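Local coordinates for KLLA0E08119p (Kluyveromyces lactis, PDB 3VA7), which probably carboxylates urea with bicarbonate and ATP by way of a carrier biotin, as the urea carboxylase part of a larger enzyme that also hydrolyses the allophanate product, at residues Gln240-Gly245 / Leu335-Trp340; Phe514-Arg519 / Ser652-Leu657; Gly551-Cys556 / Ile563-Pro568; Lys976-Leu979 / Lys983-Val986; Asp1003-Tyr1008 / Leu1113-Glu1118. One frame throughout, in Å; residues are numbered along the deposited sequence.

In the fold
Contact 1 lies in the biotin carboxylase part, near the start of the chain, and its centre is about 62 to 71 Å from those of the other four. Next come contacts 2 and 3, about 11 Å apart between centres and touching through Leu654 and Leu657; contact 3 is nested within the loop that contact 2 closes, and both belong to carboxyltransferase subdomains A and B. Contact 4 follows in subdomains C and D, and contact 5, about 13 Å away between centres, touches it through Met978. The wide gap separating contact 1 from the rest is consistent with a division of labour in which biotin carries the carboxyl group between distant sites.

Contact 1 of 5, residues Gln240-Gly245 / Leu335-Trp340; sequences QMMGDG and LDLVEW
Met242, on strand 235-244, lays its CG at the edge of the Trp340 ring, near the ring plane and 3.5 Å from CE3, in a contact between sheet and helix within the ATP-grasp domain of the biotin carboxylase part. Farther along the same unbranched chain, Met242 CE reaches Leu337 CD2 at 4.0 Å. Bends at both chi2 and chi3 let one flexible side chain serve two partners on the first turn of helix 337-345, which suits methionine to a place between residues of different shape. The other methyl of Leu337, CD1, lies 4.0 Å from Gln240 OE1. This oxygen has its polar partner elsewhere, in Arg255, while Gln240 NE2 bonds to Met241 O from above the carbonyl plane. The amide is thus fixed at both ends, although it borders on apolar groups.

In the next shell, Leu335 CD1 covers one face of the Trp340 ring, 4.2 Å above its plane and offset toward the rim. Ile252 of the neighbouring strand touches Met242, Leu335 and Leu337 and belongs to the same apolar cluster. Asp336, just before the helix, is its N-cap and also forms salt bridges with Arg45 and Arg52. A carboxylate is well suited here, since it can accept from a backbone N-H of the first turn: Glu339 N meets Asp336 OD2 at 3.1 Å, from above the carboxylate plane.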
# COMPACT_ATOMS: atom_id res chain seq x y z
N GLN A 240 16.49 -11.59 -39.26
CA GLN A 240 17.54 -11.60 -38.25
C GLN A 240 18.75 -12.24 -38.87
O GLN A 240 18.69 -13.40 -39.32
CB GLN A 240 17.11 -12.42 -37.04
CG GLN A 240 18.22 -12.71 -36.08
CD GLN A 240 18.59 -11.49 -35.26
OE1 GLN A 240 17.77 -10.95 -34.51
NE2 GLN A 240 19.81 -11.02 -35.44
N MET A 241 19.86 -11.51 -38.89
CA MET A 241 21.05 -12.02 -39.52
C MET A 241 22.22 -12.03 -38.56
O MET A 241 22.29 -11.24 -37.61
CB MET A 241 21.29 -11.25 -40.83
CG MET A 241 22.72 -11.05 -41.27
SD MET A 241 23.18 -9.32 -41.04
CE MET A 241 24.75 -9.67 -40.24
N MET A 242 23.14 -12.96 -38.78
CA MET A 242 24.38 -13.01 -38.04
C MET A 242 25.57 -12.88 -39.02
O MET A 242 25.57 -13.46 -40.12
CB MET A 242 24.39 -14.34 -37.29
CG MET A 242 24.98 -14.34 -35.84
SD MET A 242 24.41 -13.24 -34.50
CE MET A 242 22.66 -13.21 -34.82
N GLY A 243 26.56 -12.06 -38.66
CA GLY A 243 27.77 -11.90 -39.47
C GLY A 243 29.01 -12.18 -38.65
O GLY A 243 29.05 -11.92 -37.45
N ASP A 244 30.06 -12.72 -39.28
CA ASP A 244 31.21 -13.11 -38.47
C ASP A 244 32.31 -12.06 -38.48
O ASP A 244 33.37 -12.21 -37.83
CB ASP A 244 31.73 -14.44 -38.91
CG ASP A 244 32.47 -14.36 -40.22
OD1 ASP A 244 32.52 -13.28 -40.85
OD2 ASP A 244 33.00 -15.39 -40.63
N GLY A 245 32.05 -10.97 -39.19
CA GLY A 245 33.00 -9.88 -39.21
C GLY A 245 34.09 -10.09 -40.23
O GLY A 245 35.07 -9.33 -40.27
N LEU A 335 18.34 -21.31 -30.64
CA LEU A 335 19.64 -20.64 -30.55
C LEU A 335 19.63 -19.61 -29.47
O LEU A 335 18.63 -18.96 -29.24
CB LEU A 335 19.99 -19.94 -31.87
CG LEU A 335 20.18 -20.87 -33.08
CD1 LEU A 335 20.62 -20.03 -34.27
CD2 LEU A 335 21.13 -22.02 -32.80
N ASP A 336 20.74 -19.46 -28.78
CA ASP A 336 20.87 -18.36 -27.89
C ASP A 336 21.71 -17.32 -28.68
O ASP A 336 22.94 -17.45 -28.80
CB ASP A 336 21.52 -18.83 -26.59
CG ASP A 336 21.82 -17.69 -25.62
OD1 ASP A 336 22.08 -18.02 -24.43
OD2 ASP A 336 21.83 -16.48 -26.02
N LEU A 337 21.02 -16.29 -29.19
CA LEU A 337 21.65 -15.22 -29.98
C LEU A 337 22.75 -14.41 -29.25
O LEU A 337 23.80 -14.18 -29.82
CB LEU A 337 20.57 -14.30 -30.54
CG LEU A 337 19.63 -14.99 -31.53
CD1 LEU A 337 18.70 -13.90 -32.02
CD2 LEU A 337 20.38 -15.74 -32.76
N VAL A 338 22.52 -14.01 -28.01
CA VAL A 338 23.60 -13.45 -27.17
C VAL A 338 24.82 -14.36 -27.12
O VAL A 338 25.93 -13.89 -27.18
CB VAL A 338 23.11 -13.03 -25.74
CG1 VAL A 338 24.28 -12.75 -24.74
CG2 VAL A 338 22.15 -11.84 -25.82
N GLU A 339 24.63 -15.67 -27.00
CA GLU A 339 25.79 -16.59 -26.91
C GLU A 339 26.61 -16.46 -28.21
O GLU A 339 27.82 -16.22 -28.16
CB GLU A 339 25.36 -18.05 -26.75
CG GLU A 339 26.56 -19.02 -26.73
CD GLU A 339 26.18 -20.49 -26.59
OE1 GLU A 339 27.08 -21.35 -26.72
OE2 GLU A 339 24.99 -20.78 -26.38
N TRP A 340 25.91 -16.61 -29.35
CA TRP A 340 26.47 -16.38 -30.66
C TRP A 340 27.21 -15.06 -30.76
O TRP A 340 28.37 -15.03 -31.12
CB TRP A 340 25.38 -16.47 -31.69
CG TRP A 340 25.15 -17.84 -32.16
CD1 TRP A 340 24.87 -18.96 -31.39
CD2 TRP A 340 25.20 -18.29 -33.52
NE1 TRP A 340 24.75 -20.08 -32.21
CE2 TRP A 340 24.93 -19.70 -33.51
CE3 TRP A 340 25.45 -17.64 -34.75
CZ2 TRP A 340 24.89 -20.45 -34.70
CZ3 TRP A 340 25.39 -18.37 -35.92
CH2 TRP A 340 25.13 -19.77 -35.89

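Contact 2 of 5, residues Phe514-Arg519 / Ser652-Leu657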
# COMPACT_ATOMS: atom_id res chain seq x y z
N PHE A 514 -23.94 0.29 2.81
CA PHE A 514 -23.00 -0.30 1.87
C PHE A 514 -23.65 -1.58 1.33
O PHE A 514 -23.64 -1.85 0.13
CB PHE A 514 -21.66 -0.61 2.53
CG PHE A 514 -20.69 -1.38 1.63
CD1 PHE A 514 -19.72 -0.71 0.90
CD2 PHE A 514 -20.75 -2.79 1.54
CE1 PHE A 514 -18.85 -1.44 0.05
CE2 PHE A 514 -19.88 -3.54 0.69
CZ PHE A 514 -18.91 -2.85 -0.06
N ARG A 515 -24.22 -2.36 2.25
CA ARG A 515 -24.76 -3.67 1.87
C ARG A 515 -26.09 -3.51 1.17
O ARG A 515 -26.42 -4.28 0.29
CB ARG A 515 -24.90 -4.56 3.08
CG ARG A 515 -23.60 -4.77 3.84
CD ARG A 515 -23.61 -6.07 4.50
NE ARG A 515 -24.28 -6.06 5.79
CZ ARG A 515 -24.89 -7.14 6.32
NH1 ARG A 515 -24.96 -8.31 5.66
NH2 ARG A 515 -25.49 -7.02 7.50
N LEU A 516 -26.85 -2.49 1.54
CA LEU A 516 -28.03 -2.18 0.76
C LEU A 516 -27.60 -1.91 -0.66
O LEU A 516 -28.14 -2.52 -1.59
CB LEU A 516 -28.77 -0.96 1.31
CG LEU A 516 -29.64 -1.11 2.57
CD1 LEU A 516 -30.01 0.28 3.14
CD2 LEU A 516 -30.89 -1.96 2.32
N ALA A 517 -26.62 -1.00 -0.83
CA ALA A 517 -26.24 -0.58 -2.17
C ALA A 517 -25.87 -1.83 -2.95
O ALA A 517 -26.39 -2.07 -4.07
CB ALA A 517 -25.10 0.45 -2.14
N ASN A 518 -25.05 -2.69 -2.35
CA ASN A 518 -24.74 -3.94 -3.03
C ASN A 518 -25.96 -4.75 -3.44
O ASN A 518 -26.09 -5.19 -4.58
CB ASN A 518 -23.73 -4.79 -2.25
CG ASN A 518 -22.31 -4.61 -2.79
OD1 ASN A 518 -22.12 -4.24 -3.98
ND2 ASN A 518 -21.30 -4.87 -1.93
N ARG A 519 -26.83 -4.97 -2.47
CA ARG A 519 -28.00 -5.78 -2.70
C ARG A 519 -28.91 -5.19 -3.80
O ARG A 519 -29.46 -5.92 -4.61
CB ARG A 519 -28.79 -5.96 -1.39
CG ARG A 519 -30.03 -6.84 -1.51
CD ARG A 519 -29.71 -8.18 -2.09
NE ARG A 519 -30.74 -9.16 -1.75
CZ ARG A 519 -31.70 -9.57 -2.59
NH1 ARG A 519 -32.57 -10.50 -2.18
NH2 ARG A 519 -31.78 -9.09 -3.83
N SER A 652 -38.99 0.04 3.78
CA SER A 652 -38.99 -0.19 5.22
C SER A 652 -37.60 -0.66 5.72
O SER A 652 -37.26 -0.52 6.90
CB SER A 652 -40.08 -1.20 5.63
OG SER A 652 -39.97 -2.43 4.91
N LEU A 653 -36.81 -1.21 4.79
CA LEU A 653 -35.44 -1.63 5.04
C LEU A 653 -34.40 -0.49 4.99
O LEU A 653 -33.22 -0.72 5.34
CB LEU A 653 -35.04 -2.72 4.04
CG LEU A 653 -35.92 -3.97 3.94
CD1 LEU A 653 -35.17 -5.08 3.18
CD2 LEU A 653 -36.41 -4.43 5.34
N LEU A 654 -34.79 0.71 4.54
CA LEU A 654 -33.84 1.83 4.55
C LEU A 654 -33.57 2.27 5.99
O LEU A 654 -34.47 2.22 6.82
CB LEU A 654 -34.31 3.01 3.72
CG LEU A 654 -34.57 2.71 2.25
CD1 LEU A 654 -35.10 3.99 1.57
CD2 LEU A 654 -33.35 2.09 1.51
N PRO A 655 -32.31 2.65 6.28
CA PRO A 655 -31.99 3.15 7.60
C PRO A 655 -32.51 4.57 7.78
O PRO A 655 -32.62 5.31 6.80
CB PRO A 655 -30.45 3.16 7.60
CG PRO A 655 -30.07 3.21 6.17
CD PRO A 655 -31.10 2.40 5.48
N THR A 656 -32.81 4.93 9.02
CA THR A 656 -33.29 6.25 9.34
C THR A 656 -32.13 7.07 9.83
O THR A 656 -31.76 7.02 11.00
CB THR A 656 -34.37 6.28 10.46
OG1 THR A 656 -35.32 5.23 10.25
CG2 THR A 656 -35.10 7.59 10.44
N LEU A 657 -31.61 7.87 8.92
CA LEU A 657 -30.63 8.87 9.23
C LEU A 657 -31.27 10.00 10.01
O LEU A 657 -32.42 10.30 9.83
CB LEU A 657 -30.05 9.38 7.92
CG LEU A 657 -28.97 8.49 7.32
CD1 LEU A 657 -29.59 7.27 6.67
CD2 LEU A 657 -28.12 9.25 6.32
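Pro655 offers the one side-chain ring in this contact, a puckered pyrrolidine whose CD corner meets Leu516 CD1 at 3.3 Å, the two side chains reaching toward each other tip to tip, while Trp768 packs on the proline from outside the pair. The contact joins helix 511-520 to the irregular loop between strands 626-628 and 662-669, within subdomains A and B of the carboxyltransferase part. Leu516 alone carries the helix side of it.

The leucine holds CG beside its backbone N and anti to the carbonyl carbon (chi1 -77°), a common choice in helices, and its forked end then spreads over the loop. Leu516 CD1 takes the proline ring on one hand and Leu654 CD2, 4.1 Å away, on the other. A branched aliphatic chain fits well where several small apolar surfaces must be met at once. Proline suits the loop because its ring restrains an extended backbone and still presents carbon to the helix.

No hydrogen bond crosses between 514-519 and 652-657. The carbonyl of Leu653, which faces the methyls of Leu516, accepts from the hydroxyl of Tyr512, one turn earlier on the same helix. That bond ties the loop to the helix beside the apolar contact. Ser550 of strand 545-550 also touches Leu516, and both methyls of Leu516, CD1 and CD2, stand 4.0 Å from Leu653 O.

Contact 3 of 5, residues Gly551-Cys556 / Ile563-Pro568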
# COMPACT_ATOMS: atom_id res chain seq x y z
N GLY A 551 -27.11 5.45 1.19
CA GLY A 551 -26.42 6.10 2.26
C GLY A 551 -27.00 7.47 2.50
O GLY A 551 -28.22 7.63 2.59
N GLY A 552 -26.13 8.47 2.62
CA GLY A 552 -26.54 9.87 2.84
C GLY A 552 -27.36 10.42 1.68
O GLY A 552 -27.47 9.79 0.61
N THR A 553 -27.96 11.58 1.89
CA THR A 553 -28.62 12.29 0.79
C THR A 553 -27.57 13.02 -0.05
O THR A 553 -26.79 13.86 0.45
CB THR A 553 -29.73 13.26 1.29
OG1 THR A 553 -30.45 12.63 2.36
CG2 THR A 553 -30.74 13.57 0.17
N VAL A 554 -27.52 12.64 -1.32
CA VAL A 554 -26.61 13.25 -2.26
C VAL A 554 -27.37 13.35 -3.56
O VAL A 554 -27.97 12.36 -4.01
CB VAL A 554 -25.47 12.32 -2.66
CG1 VAL A 554 -24.16 13.04 -2.59
CG2 VAL A 554 -25.49 11.08 -1.89
N SER A 555 -27.27 14.50 -4.22
CA SER A 555 -27.82 14.56 -5.56
C SER A 555 -26.95 13.74 -6.54
O SER A 555 -25.72 13.82 -6.51
CB SER A 555 -28.02 16.01 -6.00
OG SER A 555 -26.95 16.49 -6.78
N CYS A 556 -27.60 12.93 -7.37
CA CYS A 556 -26.90 12.09 -8.30
C CYS A 556 -27.44 12.21 -9.71
O CYS A 556 -28.63 12.10 -9.98
CB CYS A 556 -26.92 10.59 -7.87
SG CYS A 556 -26.61 10.17 -6.11
N ILE A 563 -31.14 11.12 -10.66
CA ILE A 563 -31.27 9.68 -10.66
C ILE A 563 -31.64 9.39 -9.21
O ILE A 563 -31.32 10.21 -8.32
CB ILE A 563 -29.94 9.05 -11.21
CG1 ILE A 563 -30.23 7.95 -12.23
CG2 ILE A 563 -28.94 8.63 -10.12
CD1 ILE A 563 -30.64 8.45 -13.64
N ALA A 564 -32.38 8.30 -8.97
CA ALA A 564 -32.86 7.96 -7.61
C ALA A 564 -31.84 7.12 -6.82
O ALA A 564 -31.10 6.31 -7.38
CB ALA A 564 -34.20 7.22 -7.67
N GLN A 565 -31.79 7.33 -5.51
CA GLN A 565 -31.05 6.44 -4.62
C GLN A 565 -31.82 5.14 -4.39
O GLN A 565 -33.03 5.12 -4.47
CB GLN A 565 -30.78 7.17 -3.31
CG GLN A 565 -30.14 8.53 -3.56
CD GLN A 565 -29.41 9.06 -2.36
OE1 GLN A 565 -28.93 8.29 -1.55
NE2 GLN A 565 -29.32 10.40 -2.23
N ASN A 566 -31.11 4.04 -4.13
CA ASN A 566 -31.72 2.77 -3.72
C ASN A 566 -32.44 2.02 -4.80
O ASN A 566 -33.08 1.02 -4.53
CB ASN A 566 -32.65 2.93 -2.51
CG ASN A 566 -32.00 3.68 -1.39
OD1 ASN A 566 -30.86 3.42 -1.04
ND2 ASN A 566 -32.72 4.63 -0.83
N GLU A 567 -32.29 2.50 -6.02
CA GLU A 567 -32.86 1.82 -7.20
C GLU A 567 -31.77 1.37 -8.14
O GLU A 567 -30.75 2.02 -8.21
CB GLU A 567 -33.84 2.75 -7.96
CG GLU A 567 -35.27 2.65 -7.51
CD GLU A 567 -36.05 3.90 -7.77
OE1 GLU A 567 -36.11 4.29 -8.98
OE2 GLU A 567 -36.60 4.48 -6.78
N PRO A 568 -31.98 0.26 -8.86
CA PRO A 568 -30.99 -0.12 -9.87
C PRO A 568 -31.04 0.77 -11.11
O PRO A 568 -31.94 0.65 -11.92
CB PRO A 568 -31.39 -1.55 -10.23
CG PRO A 568 -32.85 -1.64 -9.92
CD PRO A 568 -33.05 -0.74 -8.73
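Cys556 and Ile563 lie 5.5 Å apart between CA atoms, where the chain returns from a tight hairpin, and a weak bond from Ile563 N to Cys556 O (2.8 Å, 128° at the hydrogen) joins their backbones. Beside it, Cys556 CB packs on Ile563 CG2 at 3.6 Å. The small cysteine suits its buried place, where Val549 and Val579 also border it, and the beta-branched isoleucine suits an extended backbone.

Past this pair the two segments diverge, and Gln565 spans the gap. With CG anti to the carbonyl carbon (chi1 -52°) and the chain extended beyond it, the residue carries its amide to the backbone of Gly552 and Val554 and crosses the Val554 side chain at about a right angle. A long side chain with a polar end is well matched to a row of peptide groups.

Glycine suits position 551, whose phi of 121° would push a side chain against the preceding carbonyl. The chain turns a corner at Gly551 and Gly552, passing from strand 545-550 of one antiparallel sheet to strand 553-558 of another. Asn566 bonds through its side chain to Ser550 and through its backbone to Val549, so the returning loop lies along that corner before joining the first sheet as strand 569-571.

Contact 4 of 5, residues Lys976-Leu979 / Lys983-Val986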
# COMPACT_ATOMS: atom_id res chain seq x y z
N LYS A 976 18.60 8.77 26.64
CA LYS A 976 19.18 8.28 25.41
C LYS A 976 19.94 6.99 25.69
O LYS A 976 19.84 6.07 24.92
CB LYS A 976 20.06 9.34 24.77
CG LYS A 976 20.72 8.91 23.48
CD LYS A 976 21.71 9.98 22.93
CE LYS A 976 23.10 9.80 23.53
NZ LYS A 976 23.98 10.99 23.36
N ASN A 977 20.66 6.92 26.80
CA ASN A 977 21.43 5.74 27.14
C ASN A 977 20.57 4.53 27.34
O ASN A 977 20.99 3.42 26.94
CB ASN A 977 22.27 5.91 28.41
CG ASN A 977 23.45 6.86 28.24
OD1 ASN A 977 23.97 7.07 27.11
ND2 ASN A 977 23.89 7.44 29.38
N MET A 978 19.40 4.69 27.97
CA MET A 978 18.60 3.51 28.18
C MET A 978 18.02 3.01 26.88
O MET A 978 18.05 1.80 26.64
CB MET A 978 17.59 3.60 29.30
CG MET A 978 16.31 4.11 28.93
SD MET A 978 15.18 2.94 28.15
CE MET A 978 13.75 4.01 28.26
N LEU A 979 17.61 3.92 26.00
CA LEU A 979 17.15 3.46 24.72
C LEU A 979 18.16 2.59 23.97
O LEU A 979 17.78 1.69 23.19
CB LEU A 979 16.74 4.64 23.87
CG LEU A 979 15.53 5.35 24.45
CD1 LEU A 979 15.54 6.74 23.96
CD2 LEU A 979 14.28 4.59 23.99
N LYS A 983 16.58 -3.97 26.87
CA LYS A 983 16.14 -5.11 26.09
C LYS A 983 14.62 -5.11 26.17
O LYS A 983 14.02 -5.34 27.24
CB LYS A 983 16.77 -6.36 26.63
CG LYS A 983 18.08 -6.74 26.00
CD LYS A 983 18.64 -7.90 26.80
CE LYS A 983 20.13 -8.07 26.63
NZ LYS A 983 20.60 -8.91 27.77
N PHE A 984 14.01 -4.70 25.05
CA PHE A 984 12.58 -4.48 25.00
C PHE A 984 11.87 -5.76 24.56
O PHE A 984 12.04 -6.20 23.42
CB PHE A 984 12.29 -3.40 23.99
CG PHE A 984 12.76 -2.05 24.39
CD1 PHE A 984 13.85 -1.49 23.77
CD2 PHE A 984 12.11 -1.33 25.38
CE1 PHE A 984 14.28 -0.20 24.13
CE2 PHE A 984 12.52 -0.04 25.75
CZ PHE A 984 13.62 0.51 25.11
N MET A 985 11.13 -6.37 25.49
CA MET A 985 10.31 -7.53 25.17
C MET A 985 8.93 -7.10 24.62
O MET A 985 8.15 -6.41 25.33
CB MET A 985 10.12 -8.43 26.38
CG MET A 985 9.23 -9.65 26.02
SD MET A 985 9.34 -11.04 27.15
CE MET A 985 10.81 -11.87 26.55
N VAL A 986 8.64 -7.50 23.37
CA VAL A 986 7.31 -7.27 22.80
C VAL A 986 6.23 -8.00 23.62
O VAL A 986 6.31 -9.23 23.83
CB VAL A 986 7.26 -7.79 21.38
CG1 VAL A 986 5.97 -7.43 20.75
CG2 VAL A 986 8.43 -7.25 20.65
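A Met-aromatic contact joins Met978, near the end of helix 972-979, to Phe984, on the strand that follows (984-989), in subdomains C and D of the carboxyltransferase part. The sulfur SD of Met978 is 4.2 Å from Phe984 CZ and 5.4 Å from the ring centroid. It approaches obliquely, 67° off the ring normal, and the two side chains cross at about a right angle. Met978 achieves this with CG between its backbone N and carbonyl carbon (chi1 89°) and a further bend at chi2, which brings the polarisable sulfur round to the ring.

Leu979 adds a second support. Leu979 CD2 is 4.3 Å from Phe984 CZ, while Leu979 O lies at the ring edge, near the plane and 4.1 Å from Phe984 CE1, where the slightly positive aromatic hydrogens probably suit an oxygen. Phenylalanine thus fills a buried place that offers it sulfur, methyl and carbonyl together.

On the helix side, Leu979 packs on Phe934 of strand 922-934, and Met978 on the loop holding His1006 and Tyr1008. Strand 984-989 runs antiparallel between strands 997-1001 and 1075-1081. It leads on to Asp991 and Val992 of the urea pocket, with the bound urea about 13 Å from the Phe984 side chain.

Contact 5 of 5, residues Asp1003-Tyr1008 / Leu1113-Glu1118; sequences DPRHRY and LAWINE
Asp1003 meets Trp1115 along its whole side chain. Asp1003 CB lies 3.9 Å from Trp1115 CH2, and Asp1003 CG comes to 3.5 Å from the same atom, at the indole edge and in its plane. The carboxylate stands almost perpendicular to the ring, the planes 86° apart, and an acid at the edge of an indole is probably a mildly favourable pairing. Asp1003 OD1 touches Trp1115 CH2 and accepts, somewhat out of plane, from Arg1005 NH2 at 3.2 Å. Asp1003 OD2 takes two donors: Arg1005 NE at 2.8 Å, nearly straight and on its syn lone pair, and Arg1005 N at 3.0 Å, on the anti side but well out of the carboxylate plane. With CG anti to the backbone N (chi1 -166°), the acid faces both its arginine and the tryptophan.

Arg1005 NH2 lies 3.7 Å from Trp1115 CZ2, the guanidinium tilted 74° to the ring, and Ser1122 takes Arg1005 NH1. Pro1004 CD flanks the ring edge at Trp1115 CZ3, 4.1 Å away. The broad tryptophan reaches all three residues from helix 1109-1117. The bond from Arg1005 N to Asp1003 OD2 makes an Asx turn, leading into the 3-10 segment 1004-1005 and locked by a bidentate salt bridge.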
# COMPACT_ATOMS: atom_id res chain seq x y z
N ASP A 1003 14.94 -5.04 31.91
CA ASP A 1003 15.57 -4.49 33.11
C ASP A 1003 14.61 -3.54 33.82
O ASP A 1003 14.23 -2.54 33.26
CB ASP A 1003 16.88 -3.79 32.73
CG ASP A 1003 17.78 -3.48 33.95
OD1 ASP A 1003 19.04 -3.46 33.73
OD2 ASP A 1003 17.26 -3.24 35.09
N PRO A 1004 14.20 -3.87 35.06
CA PRO A 1004 13.24 -3.01 35.77
C PRO A 1004 13.73 -1.59 36.03
O PRO A 1004 12.89 -0.66 36.18
CB PRO A 1004 13.00 -3.76 37.08
CG PRO A 1004 13.19 -5.20 36.68
CD PRO A 1004 14.44 -5.11 35.82
N ARG A 1005 15.05 -1.42 36.09
CA ARG A 1005 15.68 -0.08 36.22
C ARG A 1005 15.61 0.67 34.89
O ARG A 1005 16.21 1.74 34.76
CB ARG A 1005 17.18 -0.21 36.63
CG ARG A 1005 17.39 -1.14 37.82
CD ARG A 1005 18.82 -1.64 37.99
NE ARG A 1005 19.25 -2.69 37.05
CZ ARG A 1005 20.40 -3.36 37.18
NH1 ARG A 1005 21.23 -3.10 38.21
NH2 ARG A 1005 20.75 -4.29 36.29
N HIS A 1006 14.95 0.10 33.87
CA HIS A 1006 14.86 0.82 32.62
C HIS A 1006 13.48 1.34 32.43
O HIS A 1006 13.12 1.84 31.36
CB HIS A 1006 15.29 -0.04 31.46
CG HIS A 1006 16.76 -0.13 31.32
ND1 HIS A 1006 17.38 -1.15 30.62
CD2 HIS A 1006 17.75 0.66 31.80
CE1 HIS A 1006 18.68 -0.97 30.67
NE2 HIS A 1006 18.93 0.12 31.38
N ARG A 1007 12.70 1.26 33.49
CA ARG A 1007 11.29 1.57 33.37
C ARG A 1007 11.10 2.87 34.03
O ARG A 1007 11.24 2.97 35.23
CB ARG A 1007 10.41 0.48 33.99
CG ARG A 1007 10.66 -0.83 33.36
CD ARG A 1007 10.04 -1.97 34.11
NE ARG A 1007 10.42 -3.23 33.48
CZ ARG A 1007 10.15 -4.44 33.97
NH1 ARG A 1007 9.48 -4.58 35.10
NH2 ARG A 1007 10.59 -5.54 33.32
N TYR A 1008 10.76 3.86 33.21
CA TYR A 1008 10.66 5.25 33.57
C TYR A 1008 9.21 5.68 33.69
O TYR A 1008 8.32 5.19 32.95
CB TYR A 1008 11.35 6.03 32.46
CG TYR A 1008 12.88 5.83 32.45
CD1 TYR A 1008 13.55 5.47 33.62
CD2 TYR A 1008 13.65 6.08 31.30
CE1 TYR A 1008 14.92 5.32 33.67
CE2 TYR A 1008 15.07 5.96 31.33
CZ TYR A 1008 15.70 5.56 32.53
OH TYR A 1008 17.09 5.40 32.67
N LEU A 1113 14.81 -14.99 36.00
CA LEU A 1113 14.56 -14.82 37.45
C LEU A 1113 15.85 -14.89 38.25
O LEU A 1113 15.90 -14.36 39.34
CB LEU A 1113 13.62 -15.90 38.01
CG LEU A 1113 12.12 -15.71 37.82
CD1 LEU A 1113 11.47 -16.97 38.38
CD2 LEU A 1113 11.57 -14.43 38.51
N ALA A 1114 16.87 -15.55 37.69
CA ALA A 1114 18.17 -15.66 38.31
C ALA A 1114 18.95 -14.37 38.09
O ALA A 1114 19.74 -13.93 38.96
CB ALA A 1114 18.95 -16.85 37.73
N TRP A 1115 18.75 -13.76 36.93
CA TRP A 1115 19.31 -12.46 36.67
C TRP A 1115 18.71 -11.40 37.60
O TRP A 1115 19.43 -10.53 38.07
CB TRP A 1115 19.10 -12.10 35.23
CG TRP A 1115 19.72 -10.85 34.86
CD1 TRP A 1115 21.00 -10.66 34.43
CD2 TRP A 1115 19.09 -9.58 34.85
NE1 TRP A 1115 21.21 -9.33 34.15
CE2 TRP A 1115 20.05 -8.64 34.41
CE3 TRP A 1115 17.80 -9.14 35.18
CZ2 TRP A 1115 19.76 -7.27 34.27
CZ3 TRP A 1115 17.50 -7.78 35.04
CH2 TRP A 1115 18.48 -6.85 34.59
N ILE A 1116 17.42 -11.49 37.91
CA ILE A 1116 16.83 -10.55 38.85
C ILE A 1116 17.54 -10.69 40.16
O ILE A 1116 17.87 -9.69 40.77
CB ILE A 1116 15.27 -10.63 38.98
CG1 ILE A 1116 14.60 -9.74 37.95
CG2 ILE A 1116 14.78 -10.13 40.31
CD1 ILE A 1116 14.98 -10.07 36.52
N ASN A 1117 17.80 -11.93 40.60
CA ASN A 1117 18.54 -12.12 41.86
C ASN A 1117 19.92 -11.45 41.95
O ASN A 1117 20.11 -10.60 42.80
CB ASN A 1117 18.56 -13.57 42.31
CG ASN A 1117 17.50 -13.83 43.35
OD1 ASN A 1117 17.74 -13.65 44.56
ND2 ASN A 1117 16.30 -14.22 42.89
N GLU A 1118 20.85 -11.81 41.06
CA GLU A 1118 22.17 -11.17 41.05
C GLU A 1118 22.13 -9.62 40.87
O GLU A 1118 23.16 -9.03 40.49
CB GLU A 1118 23.07 -11.72 39.93
CG GLU A 1118 22.86 -13.15 39.47
CD GLU A 1118 23.50 -13.44 38.09
OE1 GLU A 1118 23.95 -14.59 37.87
OE2 GLU A 1118 23.55 -12.53 37.22